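Local coordinates for endonuclease V (Homo sapiens, PDB 6OZE), which probably cleaves RNA at inosine sites in a metal-dependent manner, as an RNase H-like endoribonuclease descended from bacterial DNA-cutting relatives, at residues A[195-200]-A[221-226]. The protein carries 4 engineered substitutions. Residues are numbered along the deposited sequence; the frame is centred on the assembly and turned at random. Where two conformers were deposited one is given.
Sequences STRPLY and RFRIPE
Arg-223 reaches across to the backbone of Arg-197 and Pro-198, a compact case of one guanidinium reading two consecutive carbonyls. Its NE donates to Arg-197 O at 3.0 Å, the oxygen lying near the guanidinium plane while the donor sits above the carbonyl plane, 38° out of it. A weak second bond runs from Arg-223 NH2 to Pro-198 O at 3.3 Å. CG of Arg-223 is anti to the backbone N (chi1 -177°) and lies beside Ser-195, whose OG is 3.6 Å from that CG; from there the chain runs extended to NE.

Arg-223 NH2 also stands 3.0 Å from Arg-197 NE, a meeting of two donors and not a bond; the guanidinium planes are 57° apart, and Arg-197 NH1 is held by Lys-147 O. On one face of the Arg-223 guanidinium, Leu-199 CD2 rests toward the rim. Leu-199 then meets Pro-225 tip to tip, CD1 to CD at 3.6 Å, and both touch Thr-216 of helix 209-218.

An alanine in place of Arg-223 would probably leave both carbonyls without these donors and open a gap beside Leu-199. The contact thus joins segment 195-200, which runs into strand 199-205 of the RNase H-like sheet, to the loop between helices 209-218 and 226-242, with backbone oxygens probably offsetting the repulsion between two neighbouring cations.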
loop_
_atom_site.group_PDB
_atom_site.type_symbol
_atom_site.label_atom_id
_atom_site.label_comp_id
_atom_site.label_asym_id
_atom_site.label_seq_id
_atom_site.Cartn_x
_atom_site.Cartn_y
_atom_site.Cartn_z
ATOM N N SER A 195 14.206 7.602 12.996
ATOM C CA SER A 195 13.320 8.481 12.242
ATOM C C SER A 195 12.116 8.817 13.105
ATOM O O SER A 195 11.517 7.921 13.698
ATOM C CB SER A 195 12.828 7.786 10.972
ATOM O OG SER A 195 11.872 6.787 11.289
ATOM N N THR A 196 11.751 10.092 13.155
ATOM C CA THR A 196 10.602 10.497 13.954
ATOM C C THR A 196 9.288 10.477 13.181
ATOM O O THR A 196 8.224 10.404 13.808
ATOM C CB THR A 196 10.838 11.886 14.561
ATOM O OG1 THR A 196 9.637 12.345 15.197
ATOM C CG2 THR A 196 11.252 12.873 13.490
ATOM N N ARG A 197 9.336 10.517 11.852
ATOM C CA ARG A 197 8.124 10.625 11.043
ATOM C C ARG A 197 7.513 9.241 10.841
ATOM O O ARG A 197 8.182 8.354 10.303
ATOM C CB ARG A 197 8.463 11.247 9.696
ATOM C CG ARG A 197 7.256 11.585 8.836
ATOM C CD ARG A 197 7.679 12.246 7.529
ATOM N NE ARG A 197 7.005 11.669 6.367
ATOM C CZ ARG A 197 7.367 11.890 5.106
ATOM N NH1 ARG A 197 6.697 11.322 4.111
ATOM N NH2 ARG A 197 8.400 12.675 4.836
ATOM N N PRO A 198 6.277 9.011 11.262
ATOM C CA PRO A 198 5.710 7.663 11.199
ATOM C C PRO A 198 5.211 7.326 9.801
ATOM O O PRO A 198 5.082 8.182 8.915
ATOM C CB PRO A 198 4.531 7.731 12.175
ATOM C CG PRO A 198 4.110 9.162 12.141
ATOM C CD PRO A 198 5.368 9.972 11.916
ATOM N N LEU A 199 4.943 6.040 9.605
ATOM C CA LEU A 199 4.160 5.596 8.468
ATOM C C LEU A 199 2.704 5.484 8.887
ATOM O O LEU A 199 2.386 5.306 10.062
ATOM C CB LEU A 199 4.622 4.214 8.022
ATOM C CG LEU A 199 6.112 3.972 7.857
ATOM C CD1 LEU A 199 6.337 2.494 7.554
ATOM C CD2 LEU A 199 6.658 4.827 6.737
ATOM N N TYR A 200 1.806 5.594 7.921
ATOM C CA TYR A 200 0.377 5.494 8.202
ATOM C C TYR A 200 -0.130 4.207 7.565
ATOM O O TYR A 200 -0.156 4.072 6.328
ATOM C CB TYR A 200 -0.365 6.739 7.721
ATOM C CG TYR A 200 0.149 7.957 8.428
ATOM C CD1 TYR A 200 -0.332 8.303 9.688
ATOM C CD2 TYR A 200 1.175 8.722 7.894
ATOM C CE1 TYR A 200 0.155 9.396 10.362
ATOM C CE2 TYR A 200 1.668 9.819 8.566
ATOM C CZ TYR A 200 1.155 10.154 9.806
ATOM O OH TYR A 200 1.642 11.246 10.485
ATOM N N ARG A 221 13.637 -2.483 7.383
ATOM C CA ARG A 221 15.067 -2.409 7.644
ATOM C C ARG A 221 15.512 -0.956 7.748
ATOM O O ARG A 221 16.348 -0.608 8.593
ATOM C CB ARG A 221 15.800 -3.119 6.498
ATOM C CG ARG A 221 17.311 -3.070 6.545
ATOM C CD ARG A 221 17.897 -3.902 5.408
ATOM N NE ARG A 221 17.658 -5.329 5.608
ATOM C CZ ARG A 221 17.635 -6.235 4.635
ATOM N NH1 ARG A 221 17.825 -5.869 3.375
ATOM N NH2 ARG A 221 17.410 -7.511 4.922
ATOM N N PHE A 222 14.952 -0.104 6.902
ATOM C CA PHE A 222 15.038 1.344 6.954
ATOM C C PHE A 222 13.644 1.879 7.290
ATOM O O PHE A 222 12.749 1.120 7.679
ATOM C CB PHE A 222 15.606 1.853 5.620
ATOM C CG PHE A 222 16.916 1.218 5.244
ATOM C CD1 PHE A 222 18.102 1.656 5.815
ATOM C CD2 PHE A 222 16.965 0.175 4.331
ATOM C CE1 PHE A 222 19.314 1.071 5.473
ATOM C CE2 PHE A 222 18.170 -0.415 3.987
ATOM C CZ PHE A 222 19.348 0.036 4.559
ATOM N N ARG A 223 13.439 3.191 7.137
ATOM C CA ARG A 223 12.134 3.746 7.489
ATOM C C ARG A 223 11.041 3.234 6.556
ATOM O O ARG A 223 9.944 2.882 7.000
ATOM C CB ARG A 223 12.173 5.277 7.518
ATOM C CG ARG A 223 10.849 5.903 7.943
ATOM C CD ARG A 223 10.767 7.394 7.613
ATOM N NE ARG A 223 9.380 7.861 7.626
ATOM C CZ ARG A 223 8.723 8.313 6.564
ATOM N NH1 ARG A 223 9.326 8.385 5.383
ATOM N NH2 ARG A 223 7.461 8.706 6.683
ATOM N N ILE A 224 11.313 3.168 5.260
ATOM C CA ILE A 224 10.322 2.643 4.318
ATOM C C ILE A 224 10.437 1.120 4.289
ATOM O O ILE A 224 11.537 0.601 4.035
ATOM C CB ILE A 224 10.569 3.230 2.936
ATOM C CG1 ILE A 224 10.587 4.756 3.013
ATOM C CG2 ILE A 224 9.519 2.725 1.941
ATOM C CD1 ILE A 224 9.305 5.345 3.553
ATOM N N PRO A 225 9.342 0.384 4.511
ATOM C CA PRO A 225 9.414 -1.084 4.513
ATOM C C PRO A 225 10.025 -1.610 3.226
ATOM O O PRO A 225 9.776 -1.085 2.143
ATOM C CB PRO A 225 7.952 -1.518 4.651
ATOM C CG PRO A 225 7.252 -0.330 5.243
ATOM C CD PRO A 225 7.981 0.884 4.762
ATOM N N GLU A 226 10.850 -2.648 3.365
ATOM C CA GLU A 226 11.655 -3.152 2.251
ATOM C C GLU A 226 10.871 -3.439 0.980
ATOM O O GLU A 226 11.329 -3.025 -0.096
ATOM C CB GLU A 226 12.488 -4.357 2.707
ATOM C CG GLU A 226 13.847 -3.980 3.286
ATOM C CD GLU A 226 14.643 -3.079 2.343
ATOM O OE1 GLU A 226 14.511 -1.843 2.450
ATOM O OE2 GLU A 226 15.391 -3.603 1.483
#